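Local coordinates for protein Lysine/ornithine decarboxylase (Selenomonas ruminantium, PDB 5GJO) that decarboxylates both L-lysine and L-ornithine with pyridoxal 5'-phosphate as cofactor, giving cadaverine and putrescine, at residues F23-L28 with N267-V272; Q184-A189 with G228-L233. The protein carries 2 engineered substitutions. One frame throughout, in Å; residues are numbered along the deposited sequence.

How the interactions relate
Interaction 1 joins two strands of the mixed sheet of this decarboxylase, and interaction 2 joins two loops of the pyridoxal-binding barrel. Their centres lie about 26 Å apart and their nearest atoms about 14 Å apart, so they do not touch. Along the chain, residues 184-189 and 228-233 both fall within the long loop that interaction 1 closes between residues 23-28 and 267-272. That loop contains all eight strands of the barrel. Neither contact is at an annotated site. Interaction 2 is the one that reaches the cofactor: Gln184 touches pyridoxal-5'-phosphate, though not with its side chain, which stays about 6 Å from the cofactor. Interaction 1 is wholly buried, whereas interaction 2 lies at the surface.

Interaction 1. Residues F23-L28 with N267-V272; sequences FLVASL and NLVTSV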
ATOM      1  N   PHE A  23      13.611  10.587  -1.280  1.00 11.97           N
ATOM      2  CA  PHE A  23      13.709  10.162  -2.657  1.00 12.08           C
ATOM      3  C   PHE A  23      14.498   8.922  -2.796  1.00 11.34           C
ATOM      4  O   PHE A  23      15.402   8.656  -1.946  1.00 10.79           O
ATOM      5  CB  PHE A  23      14.319  11.291  -3.505  1.00 11.15           C
ATOM      6  CG  PHE A  23      15.691  11.751  -3.058  1.00 11.53           C
ATOM      7  CD1 PHE A  23      16.846  11.190  -3.578  1.00 11.42           C
ATOM      8  CD2 PHE A  23      15.807  12.772  -2.150  1.00 12.07           C
ATOM      9  CE1 PHE A  23      18.096  11.646  -3.130  1.00 10.82           C
ATOM     10  CE2 PHE A  23      17.035  13.223  -1.735  1.00 11.60           C
ATOM     11  CZ  PHE A  23      18.153  12.613  -2.203  1.00 11.98           C
ATOM     12  N   LEU A  24      14.219   8.180  -3.864  1.00 11.79           N
ATOM     13  CA  LEU A  24      15.028   7.043  -4.262  1.00 12.49           C
ATOM     14  C   LEU A  24      16.055   7.457  -5.268  1.00 12.65           C
ATOM     15  O   LEU A  24      15.800   8.347  -6.090  1.00 13.22           O
ATOM     16  CB  LEU A  24      14.173   5.949  -4.860  1.00 13.56           C
ATOM     17  CG  LEU A  24      13.142   5.328  -3.886  1.00 15.92           C
ATOM     18  CD1 LEU A  24      12.015   4.709  -4.635  1.00 19.13           C
ATOM     19  CD2 LEU A  24      13.747   4.274  -2.991  1.00 15.91           C
ATOM     20  N   VAL A  25      17.188   6.784  -5.290  1.00 10.95           N
ATOM     21  CA  VAL A  25      18.221   7.018  -6.286  1.00 11.00           C
ATOM     22  C   VAL A  25      18.549   5.670  -6.956  1.00 10.73           C
ATOM     23  O   VAL A  25      18.918   4.679  -6.237  1.00 11.35           O
ATOM     24  CB  VAL A  25      19.507   7.606  -5.671  1.00 10.47           C
ATOM     25  CG1 VAL A  25      20.578   7.784  -6.718  1.00 12.07           C
ATOM     26  CG2 VAL A  25      19.235   8.891  -4.872  1.00 10.74           C
ATOM     27  N   ALA A  26      18.313   5.563  -8.243  1.00 10.56           N
ATOM     28  CA  ALA A  26      18.539   4.392  -9.052  1.00 11.07           C
ATOM     29  C   ALA A  26      19.750   4.487  -9.931  1.00 13.09           C
ATOM     30  O   ALA A  26      19.892   5.492 -10.709  1.00 12.71           O
ATOM     31  CB  ALA A  26      17.347   4.119  -9.940  1.00 13.16           C
ATOM     32  N   SER A  27      20.576   3.433  -9.914  1.00 12.34           N
ATOM     33  CA  SER A  27      21.768   3.382 -10.784  1.00 13.48           C
ATOM     34  C   SER A  27      21.507   2.500 -12.009  1.00 13.50           C
ATOM     35  O   SER A  27      21.332   1.295 -11.912  1.00 12.34           O
ATOM     36  CB  SER A  27      22.984   2.896 -10.028  1.00 13.94           C
ATOM     37  OG  SER A  27      24.045   2.488 -10.924  1.00 14.13           O
ATOM     38  N   LEU A  28      21.416   3.143 -13.156  1.00 11.77           N
ATOM     39  CA  LEU A  28      21.213   2.412 -14.425  1.00 14.23           C
ATOM     40  C   LEU A  28      22.396   1.511 -14.668  1.00 14.50           C
ATOM     41  O   LEU A  28      22.250   0.400 -15.214  1.00 13.65           O
ATOM     42  CB  LEU A  28      21.046   3.402 -15.564  1.00 12.54           C
ATOM     43  CG  LEU A  28      19.779   4.214 -15.535  1.00 13.89           C
ATOM     44  CD1 LEU A  28      19.708   5.174 -16.729  1.00 16.17           C
ATOM     45  CD2 LEU A  28      18.454   3.443 -15.408  1.00 15.86           C
ATOM     46  N   ASN A 267      18.791   3.079  -3.835  1.00 11.95           N
ATOM     47  CA  ASN A 267      18.918   3.459  -2.434  1.00 11.57           C
ATOM     48  C   ASN A 267      17.807   4.466  -2.127  1.00 11.37           C
ATOM     49  O   ASN A 267      17.394   5.181  -2.984  1.00 11.34           O
ATOM     50  CB  ASN A 267      20.247   4.157  -2.112  1.00 12.34           C
ATOM     51  CG  ASN A 267      21.470   3.253  -2.181  1.00 12.38           C
ATOM     52  OD1 ASN A 267      22.573   3.703  -1.928  1.00 10.70           O
ATOM     53  ND2 ASN A 267      21.277   1.996  -2.525  1.00 11.07           N
ATOM     54  N   LEU A 268      17.337   4.476  -0.892  1.00 10.13           N
ATOM     55  CA  LEU A 268      16.458   5.509  -0.370  1.00 10.68           C
ATOM     56  C   LEU A 268      17.190   6.472   0.493  1.00 10.72           C
ATOM     57  O   LEU A 268      17.985   6.058   1.425  1.00 11.59           O
ATOM     58  CB  LEU A 268      15.344   4.912   0.486  1.00 11.55           C
ATOM     59  CG  LEU A 268      14.430   5.874   1.201  1.00 13.57           C
ATOM     60  CD1 LEU A 268      13.490   6.577   0.227  1.00 14.66           C
ATOM     61  CD2 LEU A 268      13.610   5.007   2.173  1.00 13.73           C
ATOM     62  N   VAL A 269      16.946   7.754   0.275  1.00 10.51           N
ATOM     63  CA  VAL A 269      17.467   8.833   1.150  1.00 10.79           C
ATOM     64  C   VAL A 269      16.285   9.509   1.846  1.00 11.72           C
ATOM     65  O   VAL A 269      15.344  10.000   1.178  1.00 12.41           O
ATOM     66  CB  VAL A 269      18.251   9.905   0.386  1.00 11.91           C
ATOM     67  CG1 VAL A 269      18.856  10.907   1.354  1.00 13.14           C
ATOM     68  CG2 VAL A 269      19.397   9.243  -0.440  1.00 12.57           C
ATOM     69  N   THR A 270      16.324   9.488   3.147  1.00 11.37           N
ATOM     70  CA  THR A 270      15.240  10.000   3.981  1.00 12.05           C
ATOM     71  C   THR A 270      15.798  10.833   5.104  1.00 12.91           C
ATOM     72  O   THR A 270      16.881  10.513   5.648  1.00 15.71           O
ATOM     73  CB  THR A 270      14.276   8.879   4.376  1.00 12.66           C
ATOM     74  OG1 THR A 270      13.263   9.391   5.242  1.00 12.75           O
ATOM     75  CG2 THR A 270      14.976   7.782   5.115  1.00 14.94           C
ATOM     76  N   SER A 271      15.082  11.878   5.496  1.00 13.71           N
ATOM     77  CA  SER A 271      15.529  12.750   6.607  1.00 13.31           C
ATOM     78  C   SER A 271      14.830  12.411   7.917  1.00 14.87           C
ATOM     79  O   SER A 271      13.627  12.054   7.931  1.00 11.85           O
ATOM     80  CB  SER A 271      15.238  14.219   6.315  1.00 15.22           C
ATOM     81  OG  SER A 271      15.977  14.643   5.198  1.00 15.28           O
ATOM     82  N   VAL A 272      15.576  12.633   8.989  1.00 13.10           N
ATOM     83  CA  VAL A 272      15.018  12.724  10.358  1.00 14.74           C
ATOM     84  C   VAL A 272      14.246  14.054  10.471  1.00 13.20           C
ATOM     85  O   VAL A 272      14.792  15.149  10.317  1.00 13.94           O
ATOM     86  CB  VAL A 272      16.121  12.639  11.466  1.00 14.41           C
ATOM     87  CG1 VAL A 272      15.507  12.768  12.899  1.00 15.93           C
ATOM     88  CG2 VAL A 272      16.883  11.352  11.275  1.00 14.67           C
TER
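Phe23 and Val269 pair across two antiparallel strands, 23-26 and 266-276, of the mixed beta sheet. Four backbone hydrogen bonds hold the pairing. Phe23 N donates to Val269 O at 3.1 Å, and Val269 N returns a nearly straight bond to Phe23 O at 2.9 Å. Val25 and Asn267 form the next hydrogen-bonded pair, with Val25 N 2.8 Å from Asn267 O. Asn267 N completes it by donating to Val25 O. Leu24 and Leu268 form the non-hydrogen-bonded pair between them. Here Leu24 CA makes a C-H...O contact of 3.3 Å with Asn267 O.

Apolar contacts occur on both faces of the sheet. On the face of Phe23, Val25 and Val269, CG of Phe23 sits between the backbone N and carbonyl carbon (chi1 58°), which brings the ring across to Val269. The Phe23 and Val269 side chains run side by side. CB of Val269 lies over one face of the Phe23 ring, 4.0 Å from the centroid, in a CH-pi contact. Val25 CG2 lies at the ring edge, in plane. An alanine in place of Phe23 would probably leave CB and CG2 of Val269 without their ring contacts and open a gap beside Val25. On the other face, the Leu24 and Leu268 side chains cross obliquely, with Leu24 CD2 3.9 Å from Leu268 CB.

The polar end of Asn267 is held from outside the pair, by Leu7 N at OD1 and Phe5 O at ND2. Strand 369-371 flanks strand 23-26, and Leu346 touches Val269. Leu268 CD1 packs against the backbone of Phe23, 3.6 Å from Phe23 O.

Interaction 2. Residues Q184-A189 with G228-L233; sequences QSLSTA and GLNVDL. With SO4 (sulfate ion), chain C.
Leu186 meets Val231 and Leu229 where two loops of the pyridoxal-binding domain, a TIM-type (beta/alpha)8 barrel, come together. The contact is mostly apolar, and no hydrogen bond crosses it. Leu186 has the most surface buried. Leu186 CD2 touches Val231 CG2 at 3.9 Å and Leu229 CD1 at 4.1 Å.

Val231 points its side chain toward residues 184-189. Its CG2 lies against CA, CB and CD2 of Leu186, so one methyl covers both the base and the tip of the leucine. Leu229 approaches with the end of its side chain. Besides touching Leu186, Leu229 CD1 comes within 4.3 Å of Gln184 NE2. Gln184 NE2 is hydrogen-bonded to Val223 O, outside the contact. Asn230 crosses Leu186 at about a right angle, with Asn230 OD1 3.9 Å from Leu186 CD1.

Beyond Leu186 the chain turns into a helix and holds a sulfate ion, probably from the crystallisation liquor. Ser187 OG donates to sulfate O4 at 2.6 Å. Ala189 N gives a nearly straight bond of 2.9 Å to sulfate O1, and Thr188 N adds a weak one. Lys144 NZ also binds the ion, and its charge probably helps to balance that of the sulfate.

Residues 184-189 link strand 173-178 to helix 189-207, and residues 228-233 lie between strand 214-216 and helix 233-247. The contact thus joins two successive beta-alpha connections of the barrel. Met236 of helix 233-247 touches both Thr188 and Val231.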
ATOM      1  N   GLN A 184      12.131 -14.627  -3.715  1.00 14.13           N
ATOM      2  CA  GLN A 184      13.223 -14.707  -2.781  1.00 13.24           C
ATOM      3  C   GLN A 184      13.511 -16.155  -2.444  1.00 13.62           C
ATOM      4  O   GLN A 184      13.344 -16.564  -1.339  1.00 14.72           O
ATOM      5  CB  GLN A 184      12.989 -13.871  -1.522  1.00 13.21           C
ATOM      6  CG  GLN A 184      14.183 -13.843  -0.587  1.00 12.01           C
ATOM      7  CD  GLN A 184      15.294 -12.901  -1.040  1.00 13.09           C
ATOM      8  OE1 GLN A 184      15.264 -12.375  -2.122  1.00 10.77           O
ATOM      9  NE2 GLN A 184      16.286 -12.715  -0.180  1.00 12.41           N
ATOM     10  N   SER A 185      13.861 -16.929  -3.459  1.00 12.60           N
ATOM     11  CA  SER A 185      14.169 -18.318  -3.269  1.00 12.99           C
ATOM     12  C   SER A 185      15.623 -18.476  -2.850  1.00 13.08           C
ATOM     13  O   SER A 185      16.513 -17.998  -3.511  1.00 15.41           O
ATOM     14  CB  SER A 185      13.926 -19.098  -4.559  1.00 14.73           C
ATOM     15  OG  SER A 185      14.344 -20.411  -4.423  1.00 14.42           O
ATOM     16  N   LEU A 186      15.830 -19.143  -1.734  1.00 14.03           N
ATOM     17  CA  LEU A 186      17.167 -19.494  -1.294  1.00 15.69           C
ATOM     18  C   LEU A 186      17.498 -20.929  -1.705  1.00 17.23           C
ATOM     19  O   LEU A 186      18.515 -21.430  -1.342  1.00 17.48           O
ATOM     20  CB  LEU A 186      17.335 -19.272   0.212  1.00 16.72           C
ATOM     21  CG  LEU A 186      16.887 -17.895   0.725  1.00 16.87           C
ATOM     22  CD1 LEU A 186      17.072 -17.716   2.216  1.00 17.64           C
ATOM     23  CD2 LEU A 186      17.619 -16.803  -0.017  1.00 17.70           C
ATOM     24  N   SER A 187      16.615 -21.554  -2.477  1.00 16.15           N
ATOM     25  CA  SER A 187      16.823 -22.908  -3.004  1.00 17.36           C
ATOM     26  C   SER A 187      17.192 -22.903  -4.457  1.00 14.88           C
ATOM     27  O   SER A 187      16.559 -22.255  -5.251  1.00 18.96           O
ATOM     28  CB  SER A 187      15.553 -23.790  -2.813  1.00 15.79           C
ATOM     29  OG  SER A 187      15.729 -25.079  -3.424  1.00 15.69           O
ATOM     30  N   THR A 188      18.327 -23.510  -4.776  1.00 15.47           N
ATOM     31  CA  THR A 188      18.695 -23.873  -6.158  1.00 15.42           C
ATOM     32  C   THR A 188      17.991 -25.156  -6.618  1.00 15.26           C
ATOM     33  O   THR A 188      17.480 -25.268  -7.785  1.00 15.79           O
ATOM     34  CB  THR A 188      20.184 -23.989  -6.265  1.00 17.95           C
ATOM     35  OG1 THR A 188      20.772 -22.713  -5.987  1.00 18.53           O
ATOM     36  CG2 THR A 188      20.621 -24.442  -7.623  1.00 19.52           C
ATOM     37  N   ALA A 189      17.883 -26.109  -5.700  1.00 14.60           N
ATOM     38  CA  ALA A 189      17.224 -27.399  -5.992  1.00 16.55           C
ATOM     39  C   ALA A 189      15.802 -27.288  -6.502  1.00 15.94           C
ATOM     40  O   ALA A 189      15.342 -28.135  -7.317  1.00 15.63           O
ATOM     41  CB  ALA A 189      17.218 -28.307  -4.755  1.00 18.57           C
ATOM     42  N   GLY A 228      22.174  -9.523   4.740  1.00 16.27           N
ATOM     43  CA  GLY A 228      22.956  -9.928   3.580  1.00 14.60           C
ATOM     44  C   GLY A 228      22.179 -10.973   2.785  1.00 13.51           C
ATOM     45  O   GLY A 228      20.907 -11.057   2.825  1.00 12.62           O
ATOM     46  N   LEU A 229      22.922 -11.747   2.025  1.00 13.25           N
ATOM     47  CA  LEU A 229      22.312 -12.798   1.145  1.00 13.72           C
ATOM     48  C   LEU A 229      23.186 -14.028   1.332  1.00 13.86           C
ATOM     49  O   LEU A 229      24.394 -13.952   1.050  1.00 13.43           O
ATOM     50  CB  LEU A 229      22.319 -12.345  -0.325  1.00 15.48           C
ATOM     51  CG  LEU A 229      21.786 -13.409  -1.349  1.00 17.43           C
ATOM     52  CD1 LEU A 229      20.412 -13.865  -0.881  1.00 19.18           C
ATOM     53  CD2 LEU A 229      21.715 -12.854  -2.748  1.00 18.98           C
ATOM     54  N   ASN A 230      22.602 -15.117   1.837  1.00 12.52           N
ATOM     55  CA  ASN A 230      23.324 -16.287   2.153  1.00 17.21           C
ATOM     56  C   ASN A 230      23.461 -17.270   1.011  1.00 19.82           C
ATOM     57  O   ASN A 230      23.907 -18.384   1.233  1.00 26.70           O
ATOM     58  CB  ASN A 230      22.731 -16.940   3.411  1.00 21.56           C
ATOM     59  CG  ASN A 230      21.358 -17.537   3.177  1.00 26.44           C
ATOM     60  OD1 ASN A 230      20.960 -17.794   2.038  1.00 25.49           O
ATOM     61  ND2 ASN A 230      20.594 -17.665   4.257  1.00 32.41           N
ATOM     62  N   VAL A 231      23.163 -16.839  -0.202  1.00 18.26           N
ATOM     63  CA  VAL A 231      23.290 -17.639  -1.440  1.00 20.46           C
ATOM     64  C   VAL A 231      24.385 -17.027  -2.288  1.00 19.71           C
ATOM     65  O   VAL A 231      24.423 -15.830  -2.435  1.00 18.88           O
ATOM     66  CB  VAL A 231      21.952 -17.443  -2.278  1.00 21.81           C
ATOM     67  CG1 VAL A 231      22.072 -17.801  -3.738  1.00 27.17           C
ATOM     68  CG2 VAL A 231      20.844 -18.227  -1.639  1.00 28.38           C
ATOM     69  N   ASP A 232      25.147 -17.856  -2.973  1.00 20.61           N
ATOM     70  CA  ASP A 232      26.070 -17.381  -3.978  1.00 19.78           C
ATOM     71  C   ASP A 232      25.291 -17.332  -5.279  1.00 20.86           C
ATOM     72  O   ASP A 232      24.952 -18.377  -5.804  1.00 19.02           O
ATOM     73  CB  ASP A 232      27.189 -18.402  -4.076  1.00 22.25           C
ATOM     74  CG  ASP A 232      28.114 -18.190  -5.255  1.00 21.53           C
ATOM     75  OD1 ASP A 232      27.826 -17.465  -6.187  1.00 24.88           O
ATOM     76  OD2 ASP A 232      29.172 -18.787  -5.230  1.00 27.12           O
ATOM     77  N   LEU A 233      25.038 -16.138  -5.816  1.00 20.14           N
ATOM     78  CA  LEU A 233      24.185 -16.049  -7.013  1.00 20.47           C
ATOM     79  C   LEU A 233      24.823 -16.604  -8.246  1.00 20.13           C
ATOM     80  O   LEU A 233      24.118 -17.156  -9.071  1.00 17.68           O
ATOM     81  CB  LEU A 233      23.696 -14.635  -7.355  1.00 24.84           C
ATOM     82  CG  LEU A 233      22.599 -14.096  -6.475  1.00 25.97           C
ATOM     83  CD1 LEU A 233      22.563 -12.587  -6.827  1.00 27.92           C
ATOM     84  CD2 LEU A 233      21.295 -14.783  -6.816  1.00 26.04           C
TER
HETATM   85  S   SO4 C 401      18.705 -26.224  -1.764  1.00 25.82           S
HETATM   86  O1  SO4 C 401      19.172 -25.712  -3.089  1.00 18.38           O
HETATM   87  O2  SO4 C 401      19.386 -27.471  -1.448  1.00 28.05           O
HETATM   88  O3  SO4 C 401      19.181 -25.160  -0.833  1.00 26.64           O
HETATM   89  O4  SO4 C 401      17.228 -26.358  -1.661  1.00 24.07           O